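Local coordinates for protein sulfide-quinone reductase (Aquifex aeolicus, PDB 3HYW) that catalyses the oxidation of hydrogen sulfide with a quinone as electron acceptor, using bound FAD and building up polysulfur that is finally released, at residues A[42-47]-A[56-61]; A[316-321]-A[390-395]; A[386-391]-A[401-406]. All blocks are in the same frame, centred on the assembly; numbering follows the deposited sequence.

Contact 1 of 3, residues A[42-47]-A[56-61]; sequences TPAFPH and EDISVP. With FAD (flavin-adenine dinucleotide), chain G.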
loop_
_atom_site.group_PDB
_atom_site.type_symbol
_atom_site.label_atom_id
_atom_site.label_comp_id
_atom_site.label_asym_id
_atom_site.label_seq_id
_atom_site.Cartn_x
_atom_site.Cartn_y
_atom_site.Cartn_z
ATOM N N THR A 42 9.830 32.371 -4.257
ATOM C CA THR A 42 9.595 31.227 -5.139
ATOM C C THR A 42 8.510 30.243 -4.647
ATOM O O THR A 42 7.672 29.802 -5.445
ATOM C CB THR A 42 10.925 30.476 -5.464
ATOM O OG1 THR A 42 11.988 31.423 -5.676
ATOM C CG2 THR A 42 10.771 29.677 -6.711
ATOM N N PRO A 43 8.525 29.874 -3.346
ATOM C CA PRO A 43 7.480 28.965 -2.851
ATOM C C PRO A 43 6.019 29.434 -2.983
ATOM O O PRO A 43 5.105 28.623 -2.786
ATOM C CB PRO A 43 7.841 28.798 -1.371
ATOM C CG PRO A 43 9.296 29.015 -1.325
ATOM C CD PRO A 43 9.502 30.169 -2.280
ATOM N N ALA A 44 5.799 30.708 -3.302
ATOM C CA ALA A 44 4.442 31.212 -3.535
ATOM C C ALA A 44 4.116 31.328 -5.025
ATOM O O ALA A 44 3.043 31.803 -5.388
ATOM C CB ALA A 44 4.217 32.564 -2.821
ATOM N N PHE A 45 5.042 30.894 -5.881
ATOM C CA PHE A 45 4.818 30.930 -7.330
ATOM C C PHE A 45 3.674 30.011 -7.804
ATOM O O PHE A 45 2.912 30.399 -8.696
ATOM C CB PHE A 45 6.110 30.663 -8.129
ATOM C CG PHE A 45 7.139 31.780 -8.056
ATOM C CD1 PHE A 45 6.883 32.965 -7.364
ATOM C CD2 PHE A 45 8.355 31.650 -8.721
ATOM C CE1 PHE A 45 7.837 33.983 -7.308
ATOM C CE2 PHE A 45 9.312 32.666 -8.682
ATOM C CZ PHE A 45 9.053 33.834 -7.971
ATOM N N PRO A 46 3.549 28.793 -7.225
ATOM C CA PRO A 46 2.356 27.999 -7.562
ATOM C C PRO A 46 1.042 28.702 -7.216
ATOM O O PRO A 46 0.060 28.583 -7.952
ATOM C CB PRO A 46 2.526 26.719 -6.724
ATOM C CG PRO A 46 4.015 26.626 -6.462
ATOM C CD PRO A 46 4.451 28.061 -6.307
ATOM N N HIS A 47 1.030 29.425 -6.098
ATOM C CA HIS A 47 -0.136 30.199 -5.683
ATOM C C HIS A 47 -0.348 31.386 -6.618
ATOM O O HIS A 47 -1.484 31.729 -6.922
ATOM C CB HIS A 47 0.038 30.686 -4.242
ATOM C CG HIS A 47 0.444 29.613 -3.281
ATOM N ND1 HIS A 47 1.696 29.034 -3.296
ATOM C CD2 HIS A 47 -0.235 29.017 -2.273
ATOM C CE1 HIS A 47 1.767 28.122 -2.346
ATOM N NE2 HIS A 47 0.611 28.097 -1.705
ATOM N N GLU A 56 3.055 41.690 -6.123
ATOM C CA GLU A 56 3.654 42.626 -5.169
ATOM C C GLU A 56 3.572 42.138 -3.718
ATOM O O GLU A 56 4.283 42.635 -2.844
ATOM C CB GLU A 56 3.086 44.038 -5.360
ATOM C CG GLU A 56 3.388 44.582 -6.771
ATOM C CD GLU A 56 2.935 46.015 -7.010
ATOM O OE1 GLU A 56 2.209 46.591 -6.166
ATOM O OE2 GLU A 56 3.314 46.571 -8.065
ATOM N N ASP A 57 2.735 41.132 -3.478
ATOM C CA ASP A 57 2.602 40.540 -2.148
ATOM C C ASP A 57 3.624 39.440 -1.836
ATOM O O ASP A 57 3.756 39.031 -0.679
ATOM C CB ASP A 57 1.188 39.998 -1.961
ATOM C CG ASP A 57 0.153 41.101 -1.816
ATOM O OD1 ASP A 57 0.517 42.250 -1.468
ATOM O OD2 ASP A 57 -1.033 40.807 -2.041
ATOM N N ILE A 58 4.326 38.963 -2.865
ATOM C CA ILE A 58 5.329 37.902 -2.712
ATOM C C ILE A 58 6.667 38.279 -3.350
ATOM O O ILE A 58 7.439 37.409 -3.755
ATOM C CB ILE A 58 4.843 36.535 -3.292
ATOM C CG1 ILE A 58 4.583 36.649 -4.805
ATOM C CG2 ILE A 58 3.589 36.071 -2.553
ATOM C CD1 ILE A 58 4.724 35.355 -5.583
ATOM N N SER A 59 6.928 39.580 -3.434
ATOM C CA SER A 59 8.182 40.091 -3.985
ATOM C C SER A 59 8.653 41.320 -3.206
ATOM O O SER A 59 7.853 41.985 -2.551
ATOM C CB SER A 59 8.027 40.431 -5.472
ATOM O OG SER A 59 6.932 41.307 -5.685
ATOM N N VAL A 60 9.952 41.603 -3.289
ATOM C CA VAL A 60 10.574 42.730 -2.596
ATOM C C VAL A 60 11.523 43.473 -3.551
ATOM O O VAL A 60 12.533 42.905 -3.976
ATOM C CB VAL A 60 11.372 42.251 -1.343
ATOM C CG1 VAL A 60 11.948 43.439 -0.571
ATOM C CG2 VAL A 60 10.490 41.415 -0.416
ATOM N N PRO A 61 11.202 44.738 -3.902
ATOM C CA PRO A 61 12.159 45.538 -4.684
ATOM C C PRO A 61 13.479 45.753 -3.922
ATOM O O PRO A 61 13.471 46.186 -2.761
ATOM C CB PRO A 61 11.411 46.859 -4.904
ATOM C CG PRO A 61 9.959 46.504 -4.735
ATOM C CD PRO A 61 9.962 45.490 -3.639
HETATM P PA FAD G . 16.442 31.876 -7.020
HETATM O O1A FAD G . 15.772 32.134 -5.694
HETATM O O2A FAD G . 15.603 31.531 -8.212
HETATM O O5B FAD G . 17.316 33.178 -7.331
HETATM C C5B FAD G . 18.228 33.286 -8.411
HETATM C C4B FAD G . 18.471 34.771 -8.633
HETATM O O4B FAD G . 19.564 34.961 -9.531
HETATM C C3B FAD G . 17.270 35.434 -9.287
HETATM O O3B FAD G . 17.066 36.714 -8.678
HETATM C C2B FAD G . 17.688 35.589 -10.736
HETATM O O2B FAD G . 17.030 36.685 -11.367
HETATM C C1B FAD G . 19.180 35.830 -10.596
HETATM N N9A FAD G . 19.990 35.520 -11.805
HETATM C C8A FAD G . 19.838 34.479 -12.652
HETATM N N7A FAD G . 20.798 34.552 -13.608
HETATM C C5A FAD G . 21.545 35.652 -13.354
HETATM C C6A FAD G . 22.646 36.240 -13.975
HETATM N N6A FAD G . 23.180 35.688 -15.089
HETATM N N1A FAD G . 23.183 37.374 -13.452
HETATM C C2A FAD G . 22.667 37.938 -12.347
HETATM N N3A FAD G . 21.605 37.394 -11.731
HETATM C C4A FAD G . 21.033 36.252 -12.212
HETATM N N1 FAD G . 11.719 25.174 -1.826
HETATM C C2 FAD G . 11.179 24.952 -0.597
HETATM O O2 FAD G . 11.923 24.702 0.373
HETATM N N3 FAD G . 9.841 25.008 -0.392
HETATM C C4 FAD G . 9.012 25.287 -1.419
HETATM O O4 FAD G . 7.660 25.335 -1.236
HETATM C C4X FAD G . 9.540 25.514 -2.684
HETATM N N5 FAD G . 8.704 25.786 -3.711
HETATM C C5X FAD G . 9.195 26.019 -4.948
HETATM C C6 FAD G . 8.309 26.312 -5.991
HETATM C C7 FAD G . 8.786 26.546 -7.277
HETATM C C7M FAD G . 7.789 26.855 -8.379
HETATM C C8 FAD G . 10.161 26.484 -7.514
HETATM C C8M FAD G . 10.750 26.724 -8.892
HETATM C C9 FAD G . 11.039 26.185 -6.468
HETATM C C9A FAD G . 10.570 25.959 -5.164
HETATM N N10 FAD G . 11.421 25.687 -4.130
HETATM C C10 FAD G . 10.918 25.455 -2.890
HETATM C "C1'" FAD G . 12.875 25.554 -4.380
HETATM C "C2'" FAD G . 13.834 26.655 -3.978
HETATM O "O2'" FAD G . 13.603 27.045 -2.617
HETATM C "C3'" FAD G . 13.711 27.815 -4.967
HETATM O "O3'" FAD G . 13.994 27.332 -6.302
HETATM C "C4'" FAD G . 14.663 28.949 -4.613
HETATM O "O4'" FAD G . 14.217 30.130 -5.293
HETATM C "C5'" FAD G . 16.095 28.616 -5.017
HETATM O "O5'" FAD G . 16.974 29.653 -4.589
HETATM P P FAD G . 18.205 30.166 -5.495
HETATM O O1P FAD G . 18.861 31.303 -4.759
HETATM O O2P FAD G . 19.049 28.993 -5.947
HETATM O O3P FAD G . 17.521 30.706 -6.852
#

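Contact 2 of 3, residues A[316-321]-A[390-395]; sequences MIEQMA and LWKVRN. With DCQ (2-decyl-5,6-dimethoxy-3-methylcyclohexa-2,5-diene-1,4-dione), chain H; SO4 (sulfate ion), chain M.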
loop_
_atom_site.group_PDB
_atom_site.type_symbol
_atom_site.label_atom_id
_atom_site.label_comp_id
_atom_site.label_asym_id
_atom_site.label_seq_id
_atom_site.Cartn_x
_atom_site.Cartn_y
_atom_site.Cartn_z
ATOM N N MET A 316 17.739 23.767 2.751
ATOM C CA MET A 316 19.075 23.341 2.317
ATOM C C MET A 316 19.934 24.532 1.906
ATOM O O MET A 316 21.111 24.603 2.253
ATOM C CB MET A 316 18.980 22.389 1.129
ATOM C CG MET A 316 18.267 21.073 1.431
ATOM S SD MET A 316 17.898 20.138 -0.064
ATOM C CE MET A 316 19.548 19.677 -0.588
ATOM N N ILE A 317 19.321 25.447 1.158
ATOM C CA ILE A 317 19.979 26.627 0.617
ATOM C C ILE A 317 20.335 27.655 1.696
ATOM O O ILE A 317 21.399 28.274 1.638
ATOM C CB ILE A 317 19.108 27.276 -0.484
ATOM C CG1 ILE A 317 18.978 26.318 -1.669
ATOM C CG2 ILE A 317 19.699 28.629 -0.941
ATOM C CD1 ILE A 317 17.946 26.722 -2.667
ATOM N N GLU A 318 19.442 27.845 2.666
ATOM C CA GLU A 318 19.732 28.695 3.820
ATOM C C GLU A 318 20.934 28.159 4.597
ATOM O O GLU A 318 21.765 28.929 5.078
ATOM C CB GLU A 318 18.518 28.782 4.756
ATOM C CG GLU A 318 17.346 29.605 4.211
ATOM C CD GLU A 318 16.193 29.682 5.199
ATOM O OE1 GLU A 318 16.441 29.741 6.423
ATOM O OE2 GLU A 318 15.028 29.670 4.756
ATOM N N GLN A 319 21.001 26.834 4.729
ATOM C CA GLN A 319 22.140 26.165 5.357
ATOM C C GLN A 319 23.435 26.304 4.542
ATOM O O GLN A 319 24.494 26.523 5.127
ATOM C CB GLN A 319 21.812 24.694 5.610
ATOM C CG GLN A 319 20.669 24.513 6.610
ATOM C CD GLN A 319 20.224 23.082 6.743
ATOM O OE1 GLN A 319 20.623 22.228 5.958
ATOM N NE2 GLN A 319 19.387 22.804 7.743
ATOM N N MET A 320 23.347 26.169 3.211
ATOM C CA MET A 320 24.472 26.473 2.304
ATOM C C MET A 320 24.956 27.890 2.534
ATOM O O MET A 320 26.150 28.126 2.639
ATOM C CB MET A 320 24.054 26.377 0.839
ATOM C CG MET A 320 23.786 24.985 0.327
ATOM S SD MET A 320 23.024 25.101 -1.291
ATOM C CE MET A 320 22.478 23.416 -1.540
ATOM N N ALA A 321 24.011 28.823 2.580
ATOM C CA ALA A 321 24.302 30.241 2.792
ATOM C C ALA A 321 25.009 30.520 4.112
ATOM O O ALA A 321 25.964 31.302 4.138
ATOM C CB ALA A 321 23.020 31.067 2.689
ATOM N N LEU A 390 9.398 36.729 3.860
ATOM C CA LEU A 390 9.375 38.052 3.220
ATOM C C LEU A 390 9.747 39.145 4.205
ATOM O O LEU A 390 10.458 40.096 3.856
ATOM C CB LEU A 390 8.005 38.366 2.609
ATOM C CG LEU A 390 7.661 38.083 1.130
ATOM C CD1 LEU A 390 8.865 37.944 0.193
ATOM C CD2 LEU A 390 6.684 36.928 0.957
ATOM N N TRP A 391 9.264 39.015 5.437
ATOM C CA TRP A 391 9.659 39.934 6.503
ATOM C C TRP A 391 11.189 39.938 6.682
ATOM O O TRP A 391 11.808 41.001 6.778
ATOM C CB TRP A 391 8.954 39.586 7.822
ATOM C CG TRP A 391 9.310 40.533 8.905
ATOM C CD1 TRP A 391 8.694 41.719 9.199
ATOM C CD2 TRP A 391 10.394 40.403 9.828
ATOM N NE1 TRP A 391 9.330 42.330 10.255
ATOM C CE2 TRP A 391 10.374 41.543 10.660
ATOM C CE3 TRP A 391 11.381 39.430 10.037
ATOM C CZ2 TRP A 391 11.303 41.736 11.685
ATOM C CZ3 TRP A 391 12.299 39.625 11.058
ATOM C CH2 TRP A 391 12.254 40.764 11.865
ATOM N N LYS A 392 11.781 38.745 6.717
ATOM C CA LYS A 392 13.229 38.584 6.896
ATOM C C LYS A 392 14.035 39.256 5.786
ATOM O O LYS A 392 15.055 39.886 6.059
ATOM C CB LYS A 392 13.601 37.099 6.980
ATOM C CG LYS A 392 13.249 36.447 8.302
ATOM C CD LYS A 392 14.052 35.179 8.513
ATOM C CE LYS A 392 13.626 34.075 7.564
ATOM N NZ LYS A 392 14.566 32.948 7.667
ATOM N N VAL A 393 13.562 39.132 4.547
ATOM C CA VAL A 393 14.166 39.833 3.408
ATOM C C VAL A 393 14.135 41.348 3.632
ATOM O O VAL A 393 15.142 42.039 3.448
ATOM C CB VAL A 393 13.480 39.442 2.056
ATOM C CG1 VAL A 393 14.049 40.250 0.887
ATOM C CG2 VAL A 393 13.631 37.950 1.789
ATOM N N ARG A 394 12.987 41.845 4.075
ATOM C CA ARG A 394 12.783 43.273 4.289
ATOM C C ARG A 394 13.502 43.830 5.515
ATOM O O ARG A 394 13.709 45.033 5.620
ATOM C CB ARG A 394 11.287 43.592 4.354
ATOM C CG ARG A 394 10.566 43.397 3.020
ATOM C CD ARG A 394 9.187 44.047 3.026
ATOM N NE ARG A 394 8.331 43.460 4.054
ATOM C CZ ARG A 394 7.446 42.487 3.844
ATOM N NH1 ARG A 394 7.259 41.996 2.624
ATOM N NH2 ARG A 394 6.732 42.021 4.861
ATOM N N ASN A 395 13.901 42.951 6.429
ATOM C CA ASN A 395 14.482 43.396 7.685
ATOM C C ASN A 395 15.953 43.036 7.911
ATOM O O ASN A 395 16.508 43.327 8.970
ATOM C CB ASN A 395 13.580 43.014 8.859
ATOM C CG ASN A 395 12.280 43.809 8.863
ATOM O OD1 ASN A 395 11.342 43.493 8.131
ATOM N ND2 ASN A 395 12.238 44.867 9.660
HETATM O O2 DCQ H . 13.427 26.832 4.443
HETATM C C2 DCQ H . 12.398 26.466 5.254
HETATM C C3 DCQ H . 11.231 25.966 4.688
HETATM O O3 DCQ H . 11.131 25.825 3.324
HETATM C C3M DCQ H . 10.681 26.876 2.469
HETATM C C4 DCQ H . 10.175 25.593 5.508
HETATM O O4 DCQ H . 9.024 25.092 4.950
HETATM C C4M DCQ H . 7.840 25.882 4.857
HETATM C C5 DCQ H . 10.287 25.722 6.888
HETATM O O5 DCQ H . 9.243 25.352 7.682
HETATM C C1 DCQ H . 12.514 26.599 6.635
HETATM C C1M DCQ H . 13.794 27.148 7.220
HETATM C C6 DCQ H . 11.451 26.230 7.459
HETATM C C7 DCQ H . 11.555 26.363 8.969
HETATM C C8 DCQ H . 10.731 27.536 9.491
HETATM C C9 DCQ H . 11.464 28.266 10.610
HETATM C C10 DCQ H . 10.672 28.233 11.913
HETATM C C11 DCQ H . 10.160 29.623 12.272
HETATM C C12 DCQ H . 10.457 29.965 13.726
HETATM C C13 DCQ H . 9.193 29.883 14.579
HETATM C C14 DCQ H . 9.368 30.611 15.908
HETATM C C15 DCQ H . 8.194 30.355 16.848
HETATM C C16 DCQ H . 8.053 31.483 17.847
HETATM S S SO4 M . 8.028 45.026 6.996
HETATM O O1 SO4 M . 8.344 45.846 5.833
HETATM O O2 SO4 M . 8.118 43.615 6.642
HETATM O O3 SO4 M . 8.960 45.318 8.078
HETATM O O4 SO4 M . 6.668 45.304 7.428
HETATM O O HOH W 1 13.736 30.471 6.929
#

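Contact 3 of 3, residues A[386-391]-A[401-406]; sequences EKYFLW and SFEEKV. With DCQ (2-decyl-5,6-dimethoxy-3-methylcyclohexa-2,5-diene-1,4-dione), chain H.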
loop_
_atom_site.group_PDB
_atom_site.type_symbol
_atom_site.label_atom_id
_atom_site.label_comp_id
_atom_site.label_asym_id
_atom_site.label_seq_id
_atom_site.Cartn_x
_atom_site.Cartn_y
_atom_site.Cartn_z
ATOM N N GLU A 386 5.607 31.998 4.557
ATOM C CA GLU A 386 5.667 32.982 3.480
ATOM C C GLU A 386 5.775 34.408 4.038
ATOM O O GLU A 386 6.696 35.143 3.683
ATOM C CB GLU A 386 4.432 32.832 2.589
ATOM C CG GLU A 386 4.342 33.806 1.439
ATOM C CD GLU A 386 3.029 33.695 0.699
ATOM O OE1 GLU A 386 2.613 32.553 0.391
ATOM O OE2 GLU A 386 2.412 34.750 0.438
ATOM N N LYS A 387 4.864 34.773 4.938
ATOM C CA LYS A 387 4.878 36.100 5.569
ATOM C C LYS A 387 6.181 36.336 6.333
ATOM O O LYS A 387 6.794 37.405 6.233
ATOM C CB LYS A 387 3.666 36.277 6.499
ATOM C CG LYS A 387 2.309 36.030 5.825
ATOM C CD LYS A 387 2.076 37.022 4.688
ATOM C CE LYS A 387 0.825 36.695 3.885
ATOM N NZ LYS A 387 0.644 37.687 2.776
ATOM N N TYR A 388 6.605 35.316 7.073
ATOM C CA TYR A 388 7.842 35.355 7.862
ATOM C C TYR A 388 9.104 35.528 7.012
ATOM O O TYR A 388 9.948 36.360 7.335
ATOM C CB TYR A 388 7.952 34.110 8.759
ATOM C CG TYR A 388 9.280 33.961 9.492
ATOM C CD1 TYR A 388 9.684 34.895 10.446
ATOM C CD2 TYR A 388 10.119 32.871 9.238
ATOM C CE1 TYR A 388 10.900 34.759 11.124
ATOM C CE2 TYR A 388 11.337 32.719 9.920
ATOM C CZ TYR A 388 11.717 33.668 10.858
ATOM O OH TYR A 388 12.917 33.539 11.535
ATOM N N PHE A 389 9.238 34.761 5.933
ATOM C CA PHE A 389 10.420 34.884 5.091
ATOM C C PHE A 389 10.514 36.249 4.407
ATOM O O PHE A 389 11.588 36.850 4.372
ATOM C CB PHE A 389 10.532 33.759 4.051
ATOM C CG PHE A 389 11.933 33.577 3.525
ATOM C CD1 PHE A 389 12.363 34.254 2.381
ATOM C CD2 PHE A 389 12.838 32.765 4.200
ATOM C CE1 PHE A 389 13.667 34.102 1.911
ATOM C CE2 PHE A 389 14.145 32.613 3.742
ATOM C CZ PHE A 389 14.563 33.284 2.591
ATOM N N LEU A 390 9.398 36.729 3.860
ATOM C CA LEU A 390 9.375 38.052 3.220
ATOM C C LEU A 390 9.747 39.145 4.205
ATOM O O LEU A 390 10.458 40.096 3.856
ATOM C CB LEU A 390 8.005 38.366 2.609
ATOM C CG LEU A 390 7.661 38.083 1.130
ATOM C CD1 LEU A 390 8.865 37.944 0.193
ATOM C CD2 LEU A 390 6.684 36.928 0.957
ATOM N N TRP A 391 9.264 39.015 5.437
ATOM C CA TRP A 391 9.659 39.934 6.503
ATOM C C TRP A 391 11.189 39.938 6.682
ATOM O O TRP A 391 11.808 41.001 6.778
ATOM C CB TRP A 391 8.954 39.586 7.822
ATOM C CG TRP A 391 9.310 40.533 8.905
ATOM C CD1 TRP A 391 8.694 41.719 9.199
ATOM C CD2 TRP A 391 10.394 40.403 9.828
ATOM N NE1 TRP A 391 9.330 42.330 10.255
ATOM C CE2 TRP A 391 10.374 41.543 10.660
ATOM C CE3 TRP A 391 11.381 39.430 10.037
ATOM C CZ2 TRP A 391 11.303 41.736 11.685
ATOM C CZ3 TRP A 391 12.299 39.625 11.058
ATOM C CH2 TRP A 391 12.254 40.764 11.865
ATOM N N SER A 401 18.852 34.451 15.278
ATOM C CA SER A 401 19.313 33.452 16.246
ATOM C C SER A 401 18.205 32.552 16.810
ATOM O O SER A 401 18.436 31.354 17.019
ATOM C CB SER A 401 20.085 34.112 17.397
ATOM O OG SER A 401 19.197 34.705 18.329
ATOM N N PHE A 402 17.014 33.120 17.034
ATOM C CA PHE A 402 15.876 32.367 17.589
ATOM C C PHE A 402 15.383 31.251 16.668
ATOM O O PHE A 402 14.909 30.219 17.145
ATOM C CB PHE A 402 14.704 33.289 17.978
ATOM C CG PHE A 402 13.808 33.665 16.824
ATOM C CD1 PHE A 402 14.022 34.841 16.113
ATOM C CD2 PHE A 402 12.737 32.850 16.460
ATOM C CE1 PHE A 402 13.196 35.187 15.026
ATOM C CE2 PHE A 402 11.918 33.181 15.379
ATOM C CZ PHE A 402 12.146 34.358 14.664
ATOM N N GLU A 403 15.470 31.470 15.358
ATOM C CA GLU A 403 14.994 30.485 14.391
ATOM C C GLU A 403 15.788 29.186 14.504
ATOM O O GLU A 403 15.201 28.107 14.533
ATOM C CB GLU A 403 15.041 31.031 12.966
ATOM C CG GLU A 403 14.542 30.038 11.917
ATOM C CD GLU A 403 14.473 30.622 10.515
ATOM O OE1 GLU A 403 14.522 31.867 10.362
ATOM O OE2 GLU A 403 14.356 29.826 9.562
ATOM N N GLU A 404 17.113 29.304 14.563
ATOM C CA GLU A 404 17.989 28.147 14.793
ATOM C C GLU A 404 17.640 27.437 16.107
ATOM O O GLU A 404 17.569 26.209 16.156
ATOM C CB GLU A 404 19.469 28.560 14.798
ATOM C CG GLU A 404 20.427 27.368 14.860
ATOM C CD GLU A 404 21.895 27.766 14.908
ATOM O OE1 GLU A 404 22.247 28.837 14.366
ATOM O OE2 GLU A 404 22.699 26.998 15.488
ATOM N N LYS A 405 17.412 28.210 17.169
ATOM C CA LYS A 405 17.027 27.625 18.454
ATOM C C LYS A 405 15.699 26.866 18.358
ATOM O O LYS A 405 15.598 25.737 18.828
ATOM C CB LYS A 405 17.013 28.679 19.580
ATOM C CG LYS A 405 18.412 29.229 19.891
ATOM C CD LYS A 405 18.466 30.163 21.087
ATOM C CE LYS A 405 19.844 30.824 21.185
ATOM N NZ LYS A 405 19.988 31.690 22.391
ATOM N N VAL A 406 14.705 27.476 17.717
ATOM C CA VAL A 406 13.372 26.884 17.563
ATOM C C VAL A 406 13.399 25.602 16.719
ATOM O O VAL A 406 12.739 24.613 17.055
ATOM C CB VAL A 406 12.359 27.918 16.990
ATOM C CG1 VAL A 406 11.051 27.250 16.587
ATOM C CG2 VAL A 406 12.090 29.021 18.019
HETATM O O2 DCQ H . 13.427 26.832 4.443
HETATM C C2 DCQ H . 12.398 26.466 5.254
HETATM C C3 DCQ H . 11.231 25.966 4.688
HETATM O O3 DCQ H . 11.131 25.825 3.324
HETATM C C3M DCQ H . 10.681 26.876 2.469
HETATM C C4 DCQ H . 10.175 25.593 5.508
HETATM O O4 DCQ H . 9.024 25.092 4.950
HETATM C C4M DCQ H . 7.840 25.882 4.857
HETATM C C5 DCQ H . 10.287 25.722 6.888
HETATM O O5 DCQ H . 9.243 25.352 7.682
HETATM C C1 DCQ H . 12.514 26.599 6.635
HETATM C C1M DCQ H . 13.794 27.148 7.220
HETATM C C6 DCQ H . 11.451 26.230 7.459
HETATM C C7 DCQ H . 11.555 26.363 8.969
HETATM C C8 DCQ H . 10.731 27.536 9.491
HETATM C C9 DCQ H . 11.464 28.266 10.610
HETATM C C10 DCQ H . 10.672 28.233 11.913
HETATM C C11 DCQ H . 10.160 29.623 12.272
HETATM C C12 DCQ H . 10.457 29.965 13.726
HETATM C C13 DCQ H . 9.193 29.883 14.579
HETATM C C14 DCQ H . 9.368 30.611 15.908
HETATM C C15 DCQ H . 8.194 30.355 16.848
HETATM C C16 DCQ H . 8.053 31.483 17.847
#

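Contact 1 of 3, residues A[42-47]-A[56-61]
Ala44 and Phe45 meet Ile58 in a small, buried and wholly apolar contact behind the FAD-binding turn, where the start of helix 45-50 packs against the chain leading into strand 59-61. It illustrates how a cofactor-binding loop is backed by hydrophobic packing on the side turned from the ligand. Ile58 does most of the touching, and it divides the work between two branches. Its CG2 methyl abuts the CB methyl of Ala44 at 3.6 Å. The other branch starts from the position between the backbone N and the carbonyl carbon (chi1 62°), which sends CD1 to the Phe45 ring, where it lies 3.7 Å from CD1 of Phe45. The methyl sits at the rim of that ring, in its plane, and not over a face. One face of the ring is taken up by CA of Thr42, 3.6 Å above its centre, so the aromatic group is touched over a face by its own turn and at the edge by Ile58. Within this turn Phe45 N bonds to Thr42 O at 2.9 Å. The start of the segment, Thr42 and Pro43, serves the cofactor: Thr42 OG1 is 2.6 Å from the ribityl hydroxyl O4' of FAD in a short hydrogen bond, while the methyl CG2 of Thr42 lies 3.3 Å from flavin C8 and Pro43 packs on the C4 side of the isoalloxazine. Glu386 of helix 376-395 also touches both Ala44 and Ile58. No hydrogen bond crosses between the segments, so van der Waals packing joins them, while Thr42 serves the flavin.

Contact 2 of 3, residues A[316-321]-A[390-395]
The quinone site is the setting here: helix 314-332, which contributes to both the FAD and the quinone pocket, is joined to helix 376-395 by the side chains of Glu318 and Lys392. The backbones stand well apart, with 12.2 Å between CA of Glu318 and CA of Lys392, and the two long side chains run at each other from opposite directions. Direct charge pairing is loose, a long salt bridge of 3.9 Å from Glu318 OE1 to Lys392 NZ. A water makes the closer link, giving a hydrogen bond to Glu318 OE2 and accepting one from Lys392 NZ, each at 2.7 Å. The pair is an example of a long salt bridge reinforced by water: between these two segments, only two long side chains and one solvent molecule make the connection. Beyond CG the glutamate is extended (chi2 -178°), which carries its carboxylate to the quinone head group, where OE2 lies 3.3 Å from carbonyl oxygen O2 of decylubiquinone. The ammonium group of the lysine has further partners in the carbonyl of Ile398, to which it is hydrogen-bonded, and in Glu403, with which it forms a salt bridge. Cut back to an alanine, position 318 would probably leave the bridging water without its acceptor on this helix and deprive Lys392 of one of its two acidic neighbours. Phe385 and Phe389 of helix 376-395 pack against the glutamate. Two residues beyond Lys392, away from the quinone, Arg394 holds a sulfate ion, probably from the crystallisation liquor, at the edge of its guanidinium group: NE and NH2 of Arg394 both bond to sulfate O2, at 2.6 Å and 2.8 Å.

Contact 3 of 3, residues A[386-391]-A[401-406]
Tyr388, Phe402 and Glu403 carry this contact, and the tyrosine is its centre, reaching from helix 376-395 to the first turn of helix 401-411. The helices themselves keep their distance here, CA of Tyr388 being 10.8 Å from CA of Glu403, and the tyrosine side chain crosses most of that distance. With CG opposite the backbone N (chi1 173°), the ring extends toward the second helix and delivers its hydroxyl to the acid. Tyr388 OH donates a short hydrogen bond of 2.6 Å to Glu403 OE1. The approach is not in the carboxylate plane but from above it, 43° out, and the ring and carboxylate planes are turned 61° apart, while the carboxyl carbon lies at the edge of the tyrosine ring. The bond thus falls on the oxygen already paired with Lys392. Phe402 meets the tyrosine from the opposite direction: its CZ comes obliquely against the hydroxyl end of the ring, 3.3 Å from Tyr388 OH and 3.8 Å from Tyr388 CE1, and the two rings do not stack. The other acid oxygen, OE2 of Glu403, turns to the ligand and lies 3.4 Å from C9 of the decyl tail. Farther along that tail, C14 sits at the edge of the Phe402 ring, 3.7 Å from CE2 of Phe402, and Val406 packs on the same atom with both methyls. An acid near the point where the tail leaves the head group, with apolar side chains farther along it, makes this part of the quinone pocket of a monotopic membrane flavoprotein.

Along the chain contact 1 closes first, and contacts 2 and 3 follow, both using helix 376-395 and sharing Leu390 and Trp391. That helix is the common element: it receives strand 59-61 of contact 1, with Val60 packing on Leu390, Val393 and Arg394, while other side chains of the helix turn to the quinone. Centres of contacts 2 and 3 lie about 8 Å apart, those of contacts 1 and 2 about 14 Å, and those of contacts 1 and 3 about 17 Å. Contacts 2 and 3 both touch decylubiquinone, whereas contact 1 touches FAD. The helix thus connects the packing behind the flavin with the quinone pocket.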